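Local structure of cleavage stimulation factor 77 (Encephalitozoon cuniculi, 2UY1) at residues L116-W127 and T149-Y160. The protein probably binds mRNA and takes part in the 3'-end cleavage of nuclear pre-mRNA. Residues are numbered along the deposited sequence; the frame is centred on the assembly and turned at random.
Sequences LQTPMGSLSELW and TLPLFQSSFQRY. Unlike the reference sequence in segment 149-160: L152 (reference Ile).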
ATOM      1  N   LEU B 116       5.506 -50.167  22.322  1.00 47.58           N
ATOM      2  CA  LEU B 116       6.848 -49.735  21.960  1.00 46.92           C
ATOM      3  C   LEU B 116       6.959 -49.178  20.521  1.00 47.28           C
ATOM      4  O   LEU B 116       7.868 -48.404  20.226  1.00 47.75           O
ATOM      5  CB  LEU B 116       7.851 -50.882  22.205  1.00 46.39           C
ATOM      6  CG  LEU B 116       8.334 -51.049  23.657  1.00 45.55           C
ATOM      7  CD1 LEU B 116       8.993 -52.392  23.916  1.00 44.72           C
ATOM      8  CD2 LEU B 116       9.281 -49.951  24.022  1.00 45.68           C
ATOM      9  N   GLN B 117       6.024 -49.538  19.643  1.00 47.33           N
ATOM     10  CA  GLN B 117       5.976 -48.945  18.308  1.00 47.71           C
ATOM     11  C   GLN B 117       5.136 -47.670  18.213  1.00 46.83           C
ATOM     12  O   GLN B 117       4.953 -47.120  17.115  1.00 47.15           O
ATOM     13  CB  GLN B 117       5.499 -49.965  17.262  1.00 48.50           C
ATOM     14  CG  GLN B 117       6.634 -50.593  16.438  1.00 51.68           C
ATOM     15  CD  GLN B 117       6.263 -51.953  15.857  1.00 56.41           C
ATOM     16  OE1 GLN B 117       5.072 -52.310  15.777  1.00 58.72           O
ATOM     17  NE2 GLN B 117       7.283 -52.723  15.446  1.00 55.33           N
ATOM     18  N   THR B 118       4.614 -47.206  19.346  1.00 45.98           N
ATOM     19  CA  THR B 118       3.883 -45.920  19.381  1.00 44.45           C
ATOM     20  C   THR B 118       4.564 -44.824  20.228  1.00 42.54           C
ATOM     21  O   THR B 118       4.900 -45.031  21.407  1.00 42.09           O
ATOM     22  CB  THR B 118       2.388 -46.077  19.769  1.00 44.46           C
ATOM     23  OG1 THR B 118       2.275 -46.406  21.167  1.00 46.54           O
ATOM     24  CG2 THR B 118       1.698 -47.141  18.877  1.00 44.02           C
ATOM     25  N   PRO B 119       4.798 -43.652  19.608  1.00 40.73           N
ATOM     26  CA  PRO B 119       5.289 -42.523  20.381  1.00 39.82           C
ATOM     27  C   PRO B 119       4.215 -42.159  21.415  1.00 39.30           C
ATOM     28  O   PRO B 119       3.055 -41.929  21.034  1.00 38.45           O
ATOM     29  CB  PRO B 119       5.453 -41.414  19.327  1.00 39.72           C
ATOM     30  CG  PRO B 119       5.463 -42.112  18.009  1.00 39.59           C
ATOM     31  CD  PRO B 119       4.610 -43.327  18.188  1.00 40.47           C
ATOM     32  N   MET B 120       4.581 -42.152  22.700  1.00 38.78           N
ATOM     33  CA  MET B 120       3.644 -41.866  23.781  1.00 38.26           C
ATOM     34  C   MET B 120       4.394 -41.345  24.995  1.00 39.66           C
ATOM     35  O   MET B 120       5.596 -41.559  25.112  1.00 39.56           O
ATOM     36  CB  MET B 120       2.863 -43.134  24.167  1.00 38.77           C
ATOM     37  CG  MET B 120       3.724 -44.321  24.647  1.00 36.82           C
ATOM     38  SD  MET B 120       2.756 -45.528  25.588  1.00 36.55           S
ATOM     39  CE  MET B 120       1.752 -46.207  24.311  1.00 35.42           C
ATOM     40  N   GLY B 121       3.694 -40.645  25.891  1.00 40.19           N
ATOM     41  CA  GLY B 121       4.297 -40.223  27.139  1.00 41.50           C
ATOM     42  C   GLY B 121       4.567 -41.421  28.040  1.00 42.78           C
ATOM     43  O   GLY B 121       3.687 -42.268  28.232  1.00 43.27           O
ATOM     44  N   SER B 122       5.776 -41.488  28.598  1.00 43.27           N
ATOM     45  CA  SER B 122       6.168 -42.561  29.516  1.00 44.47           C
ATOM     46  C   SER B 122       6.518 -43.895  28.818  1.00 45.38           C
ATOM     47  O   SER B 122       6.430 -44.958  29.449  1.00 45.25           O
ATOM     48  CB  SER B 122       5.116 -42.798  30.632  1.00 43.95           C
ATOM     49  OG  SER B 122       4.738 -41.612  31.309  1.00 45.82           O
ATOM     50  N   LEU B 123       6.931 -43.840  27.548  1.00 45.93           N
ATOM     51  CA  LEU B 123       7.309 -45.050  26.828  1.00 47.38           C
ATOM     52  C   LEU B 123       8.532 -45.712  27.484  1.00 48.70           C
ATOM     53  O   LEU B 123       8.689 -46.948  27.437  1.00 49.10           O
ATOM     54  CB  LEU B 123       7.589 -44.768  25.332  1.00 46.98           C
ATOM     55  CG  LEU B 123       7.796 -46.015  24.434  1.00 47.58           C
ATOM     56  CD1 LEU B 123       6.639 -47.011  24.569  1.00 46.26           C
ATOM     57  CD2 LEU B 123       8.056 -45.700  22.961  1.00 46.06           C
ATOM     58  N   SER B 124       9.384 -44.884  28.095  1.00 50.02           N
ATOM     59  CA  SER B 124      10.630 -45.338  28.715  1.00 50.89           C
ATOM     60  C   SER B 124      10.354 -46.163  29.985  1.00 51.65           C
ATOM     61  O   SER B 124      11.197 -46.966  30.424  1.00 51.06           O
ATOM     62  CB  SER B 124      11.547 -44.146  29.010  1.00 51.05           C
ATOM     63  OG  SER B 124      12.025 -43.549  27.812  1.00 50.70           O
ATOM     64  N   GLU B 125       9.155 -45.954  30.535  1.00 52.19           N
ATOM     65  CA  GLU B 125       8.652 -46.638  31.730  1.00 53.05           C
ATOM     66  C   GLU B 125       7.838 -47.872  31.306  1.00 52.81           C
ATOM     67  O   GLU B 125       7.186 -48.522  32.126  1.00 53.21           O
ATOM     68  CB  GLU B 125       7.815 -45.667  32.599  1.00 53.33           C
ATOM     69  CG  GLU B 125       8.554 -44.381  33.092  1.00 55.69           C
ATOM     70  CD  GLU B 125       8.776 -43.283  31.996  1.00 58.79           C
ATOM     71  OE1 GLU B 125       8.936 -43.613  30.796  1.00 58.45           O
ATOM     72  OE2 GLU B 125       8.819 -42.073  32.337  1.00 60.79           O
ATOM     73  N   LEU B 126       7.896 -48.170  30.006  1.00 52.55           N
ATOM     74  CA  LEU B 126       7.311 -49.369  29.408  1.00 52.13           C
ATOM     75  C   LEU B 126       8.434 -50.239  28.829  1.00 51.92           C
ATOM     76  O   LEU B 126       8.352 -51.480  28.853  1.00 51.88           O
ATOM     77  CB  LEU B 126       6.334 -48.983  28.289  1.00 52.12           C
ATOM     78  CG  LEU B 126       4.926 -49.560  28.165  1.00 51.54           C
ATOM     79  CD1 LEU B 126       4.121 -49.425  29.449  1.00 53.47           C
ATOM     80  CD2 LEU B 126       4.202 -48.843  27.034  1.00 52.40           C
ATOM     81  N   TRP B 127       9.466 -49.583  28.307  1.00 51.03           N
ATOM     82  CA  TRP B 127      10.701 -50.250  27.935  1.00 51.29           C
ATOM     83  C   TRP B 127      11.355 -50.853  29.174  1.00 52.39           C
ATOM     84  O   TRP B 127      11.546 -52.065  29.234  1.00 52.34           O
ATOM     85  CB  TRP B 127      11.659 -49.291  27.223  1.00 49.63           C
ATOM     86  CG  TRP B 127      12.962 -49.898  26.838  1.00 48.78           C
ATOM     87  CD1 TRP B 127      14.179 -49.660  27.414  1.00 47.47           C
ATOM     88  CD2 TRP B 127      13.201 -50.845  25.782  1.00 47.73           C
ATOM     89  NE1 TRP B 127      15.154 -50.389  26.783  1.00 45.27           N
ATOM     90  CE2 TRP B 127      14.584 -51.126  25.778  1.00 46.94           C
ATOM     91  CE3 TRP B 127      12.379 -51.481  24.839  1.00 47.85           C
ATOM     92  CZ2 TRP B 127      15.167 -52.019  24.868  1.00 47.11           C
ATOM     93  CZ3 TRP B 127      12.957 -52.360  23.935  1.00 47.78           C
ATOM     94  CH2 TRP B 127      14.341 -52.624  23.959  1.00 47.78           C
ATOM     95  N   THR B 149      15.172 -55.329  19.385  1.00 51.71           N
ATOM     96  CA  THR B 149      13.970 -54.539  19.692  1.00 52.25           C
ATOM     97  C   THR B 149      14.267 -53.090  20.156  1.00 51.67           C
ATOM     98  O   THR B 149      13.402 -52.201  20.036  1.00 51.02           O
ATOM     99  CB  THR B 149      12.986 -55.281  20.681  1.00 52.42           C
ATOM    100  OG1 THR B 149      11.888 -54.414  21.027  1.00 53.39           O
ATOM    101  CG2 THR B 149      13.715 -55.747  21.965  1.00 54.09           C
ATOM    102  N   LEU B 150      15.485 -52.866  20.667  1.00 51.09           N
ATOM    103  CA  LEU B 150      15.920 -51.539  21.126  1.00 50.74           C
ATOM    104  C   LEU B 150      15.815 -50.438  20.041  1.00 50.38           C
ATOM    105  O   LEU B 150      15.317 -49.365  20.339  1.00 50.22           O
ATOM    106  CB  LEU B 150      17.305 -51.572  21.795  1.00 50.61           C
ATOM    107  CG  LEU B 150      17.823 -50.212  22.302  1.00 50.12           C
ATOM    108  CD1 LEU B 150      16.801 -49.522  23.188  1.00 50.56           C
ATOM    109  CD2 LEU B 150      19.130 -50.369  23.047  1.00 51.18           C
ATOM    110  N   PRO B 151      16.274 -50.707  18.794  1.00 50.43           N
ATOM    111  CA  PRO B 151      15.981 -49.790  17.683  1.00 50.22           C
ATOM    112  C   PRO B 151      14.559 -49.234  17.655  1.00 50.01           C
ATOM    113  O   PRO B 151      14.385 -48.017  17.511  1.00 50.13           O
ATOM    114  CB  PRO B 151      16.237 -50.664  16.448  1.00 50.35           C
ATOM    115  CG  PRO B 151      17.428 -51.494  16.881  1.00 50.24           C
ATOM    116  CD  PRO B 151      17.143 -51.821  18.342  1.00 50.44           C
ATOM    117  N   LEU B 152      13.563 -50.109  17.796  1.00 49.52           N
ATOM    118  CA  LEU B 152      12.169 -49.726  17.594  1.00 49.34           C
ATOM    119  C   LEU B 152      11.673 -48.731  18.637  1.00 49.36           C
ATOM    120  O   LEU B 152      11.057 -47.707  18.283  1.00 49.30           O
ATOM    121  CB  LEU B 152      11.265 -50.965  17.494  1.00 49.44           C
ATOM    122  CG  LEU B 152      11.586 -51.893  16.306  1.00 49.77           C
ATOM    123  CD1 LEU B 152      10.984 -53.310  16.482  1.00 49.85           C
ATOM    124  CD2 LEU B 152      11.178 -51.257  14.963  1.00 50.48           C
ATOM    125  N   PHE B 153      11.965 -49.028  19.907  1.00 49.29           N
ATOM    126  CA  PHE B 153      11.683 -48.128  21.018  1.00 49.82           C
ATOM    127  C   PHE B 153      12.399 -46.771  20.853  1.00 50.02           C
ATOM    128  O   PHE B 153      11.769 -45.723  20.955  1.00 49.92           O
ATOM    129  CB  PHE B 153      12.058 -48.801  22.348  1.00 49.81           C
ATOM    130  CG  PHE B 153      12.455 -47.830  23.453  1.00 50.85           C
ATOM    131  CD1 PHE B 153      11.493 -47.238  24.268  1.00 52.07           C
ATOM    132  CD2 PHE B 153      13.808 -47.523  23.684  1.00 51.49           C
ATOM    133  CE1 PHE B 153      11.862 -46.352  25.300  1.00 51.64           C
ATOM    134  CE2 PHE B 153      14.184 -46.647  24.694  1.00 51.43           C
ATOM    135  CZ  PHE B 153      13.201 -46.065  25.513  1.00 51.74           C
ATOM    136  N   GLN B 154      13.707 -46.805  20.600  1.00 49.86           N
ATOM    137  CA  GLN B 154      14.513 -45.589  20.433  1.00 49.65           C
ATOM    138  C   GLN B 154      13.841 -44.664  19.440  1.00 48.99           C
ATOM    139  O   GLN B 154      13.694 -43.475  19.722  1.00 49.30           O
ATOM    140  CB  GLN B 154      15.915 -45.912  19.910  1.00 49.60           C
ATOM    141  CG  GLN B 154      16.892 -46.411  20.937  1.00 50.84           C
ATOM    142  CD  GLN B 154      18.203 -46.896  20.308  1.00 50.38           C
ATOM    143  OE1 GLN B 154      18.280 -47.163  19.096  1.00 50.74           O
ATOM    144  NE2 GLN B 154      19.235 -47.014  21.132  1.00 48.93           N
ATOM    145  N   SER B 155      13.464 -45.231  18.288  1.00 47.71           N
ATOM    146  CA  SER B 155      12.722 -44.544  17.212  1.00 46.61           C
ATOM    147  C   SER B 155      11.396 -43.916  17.689  1.00 45.92           C
ATOM    148  O   SER B 155      11.123 -42.743  17.414  1.00 45.50           O
ATOM    149  CB  SER B 155      12.480 -45.522  16.051  1.00 46.34           C
ATOM    150  OG  SER B 155      11.642 -44.982  15.037  1.00 46.34           O
ATOM    151  N   SER B 156      10.577 -44.697  18.403  1.00 45.02           N
ATOM    152  CA  SER B 156       9.318 -44.182  18.934  1.00 44.02           C
ATOM    153  C   SER B 156       9.514 -43.153  20.080  1.00 44.33           C
ATOM    154  O   SER B 156       8.639 -42.325  20.339  1.00 43.92           O
ATOM    155  CB  SER B 156       8.417 -45.342  19.363  1.00 44.51           C
ATOM    156  OG  SER B 156       7.985 -46.075  18.240  1.00 41.19           O
ATOM    157  N   PHE B 157      10.680 -43.169  20.726  1.00 44.58           N
ATOM    158  CA  PHE B 157      11.008 -42.157  21.759  1.00 45.14           C
ATOM    159  C   PHE B 157      11.535 -40.836  21.132  1.00 45.39           C
ATOM    160  O   PHE B 157      11.202 -39.742  21.623  1.00 45.23           O
ATOM    161  CB  PHE B 157      11.998 -42.723  22.781  1.00 45.14           C
ATOM    162  CG  PHE B 157      12.345 -41.774  23.911  1.00 44.99           C
ATOM    163  CD1 PHE B 157      11.555 -41.725  25.055  1.00 45.25           C
ATOM    164  CD2 PHE B 157      13.478 -40.962  23.837  1.00 44.15           C
ATOM    165  CE1 PHE B 157      11.885 -40.872  26.113  1.00 46.79           C
ATOM    166  CE2 PHE B 157      13.830 -40.112  24.890  1.00 45.56           C
ATOM    167  CZ  PHE B 157      13.037 -40.057  26.022  1.00 46.13           C
ATOM    168  N   GLN B 158      12.361 -40.962  20.080  1.00 45.31           N
ATOM    169  CA  GLN B 158      12.762 -39.838  19.228  1.00 46.16           C
ATOM    170  C   GLN B 158      11.521 -39.161  18.654  1.00 45.79           C
ATOM    171  O   GLN B 158      11.440 -37.942  18.581  1.00 46.18           O
ATOM    172  CB  GLN B 158      13.621 -40.295  18.052  1.00 45.85           C
ATOM    173  CG  GLN B 158      14.902 -41.021  18.394  1.00 47.48           C
ATOM    174  CD  GLN B 158      15.871 -41.116  17.213  1.00 47.99           C
ATOM    175  OE1 GLN B 158      15.483 -41.513  16.104  1.00 49.96           O
ATOM    176  NE2 GLN B 158      17.140 -40.741  17.447  1.00 48.28           N
ATOM    177  N   ARG B 159      10.544 -39.964  18.247  1.00 45.94           N
ATOM    178  CA  ARG B 159       9.355 -39.416  17.602  1.00 45.00           C
ATOM    179  C   ARG B 159       8.513 -38.567  18.560  1.00 44.36           C
ATOM    180  O   ARG B 159       8.199 -37.404  18.250  1.00 44.30           O
ATOM    181  CB  ARG B 159       8.561 -40.528  16.911  1.00 45.15           C
ATOM    182  CG  ARG B 159       9.087 -40.879  15.509  1.00 45.88           C
ATOM    183  CD  ARG B 159       8.386 -42.120  14.909  1.00 45.93           C
ATOM    184  NE  ARG B 159       6.940 -41.938  14.674  1.00 48.12           N
ATOM    185  CZ  ARG B 159       6.034 -42.926  14.625  1.00 47.48           C
ATOM    186  NH1 ARG B 159       6.389 -44.193  14.806  1.00 47.15           N
ATOM    187  NH2 ARG B 159       4.756 -42.641  14.415  1.00 46.50           N
ATOM    188  N   TYR B 160       8.205 -39.126  19.736  1.00 43.45           N
ATOM    189  CA  TYR B 160       7.452 -38.431  20.782  1.00 42.63           C
ATOM    190  C   TYR B 160       8.065 -37.079  21.200  1.00 43.83           C
ATOM    191  O   TYR B 160       7.371 -36.222  21.774  1.00 42.83           O
ATOM    192  CB  TYR B 160       7.243 -39.318  22.012  1.00 40.62           C
ATOM    193  CG  TYR B 160       6.378 -38.652  23.046  1.00 39.40           C
ATOM    194  CD1 TYR B 160       5.045 -38.303  22.752  1.00 38.31           C
ATOM    195  CD2 TYR B 160       6.877 -38.331  24.312  1.00 38.75           C
ATOM    196  CE1 TYR B 160       4.229 -37.662  23.682  1.00 34.96           C
ATOM    197  CE2 TYR B 160       6.057 -37.680  25.252  1.00 37.15           C
ATOM    198  CZ  TYR B 160       4.736 -37.361  24.916  1.00 36.38           C
ATOM    199  OH  TYR B 160       3.920 -36.751  25.821  1.00 35.66           O
TER
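W127 and F153 stack face to face where helix 124-127 and the loop before it meet helix 150-167, in the alpha-helical repeat fold of the Suf family (TPR clan). The five-membered ring of W127 and the phenyl of F153 lie nearly parallel, 13° between planes, with 4.2 Å between centroids. W127 CB adds a CH-pi contact over the same F153 ring. A chi1 of 179° puts CG of W127 anti to the backbone N, which lays the indole over the F153 ring, and its six-membered ring reaches the first turn: CZ2 meets L150 CD1 at 3.4 Å. Two flat aromatic rings can share a face over a broad area, which suits W127 and F153 to this place.

Aliphatic branches fill in around the stack. L116 CD2 touches F153 CB, while L123 sets CG beside F153 CD1 and CD2 against S156 CB at 3.6 Å.

The loop backbone runs close to the helix where S156, small enough to let it approach, donates from OG to L116 O over 3.1 Å. P119 lies almost against the same turn, its CA 3.4 Å from S156 O in a CA-H...O contact.

Flat groups flank this point. P119 CG rests over the centre of the R159 guanidinium, whose plane suits an aliphatic ring; R159 NH2 also makes a long, weak ion pair with E182. The M120-G121 peptide, at the start of a type II turn from M120 to L123, lies over one face of the Y160 phenol, and G121 N stands 3.6 Å above the ring plane, offset toward its rim.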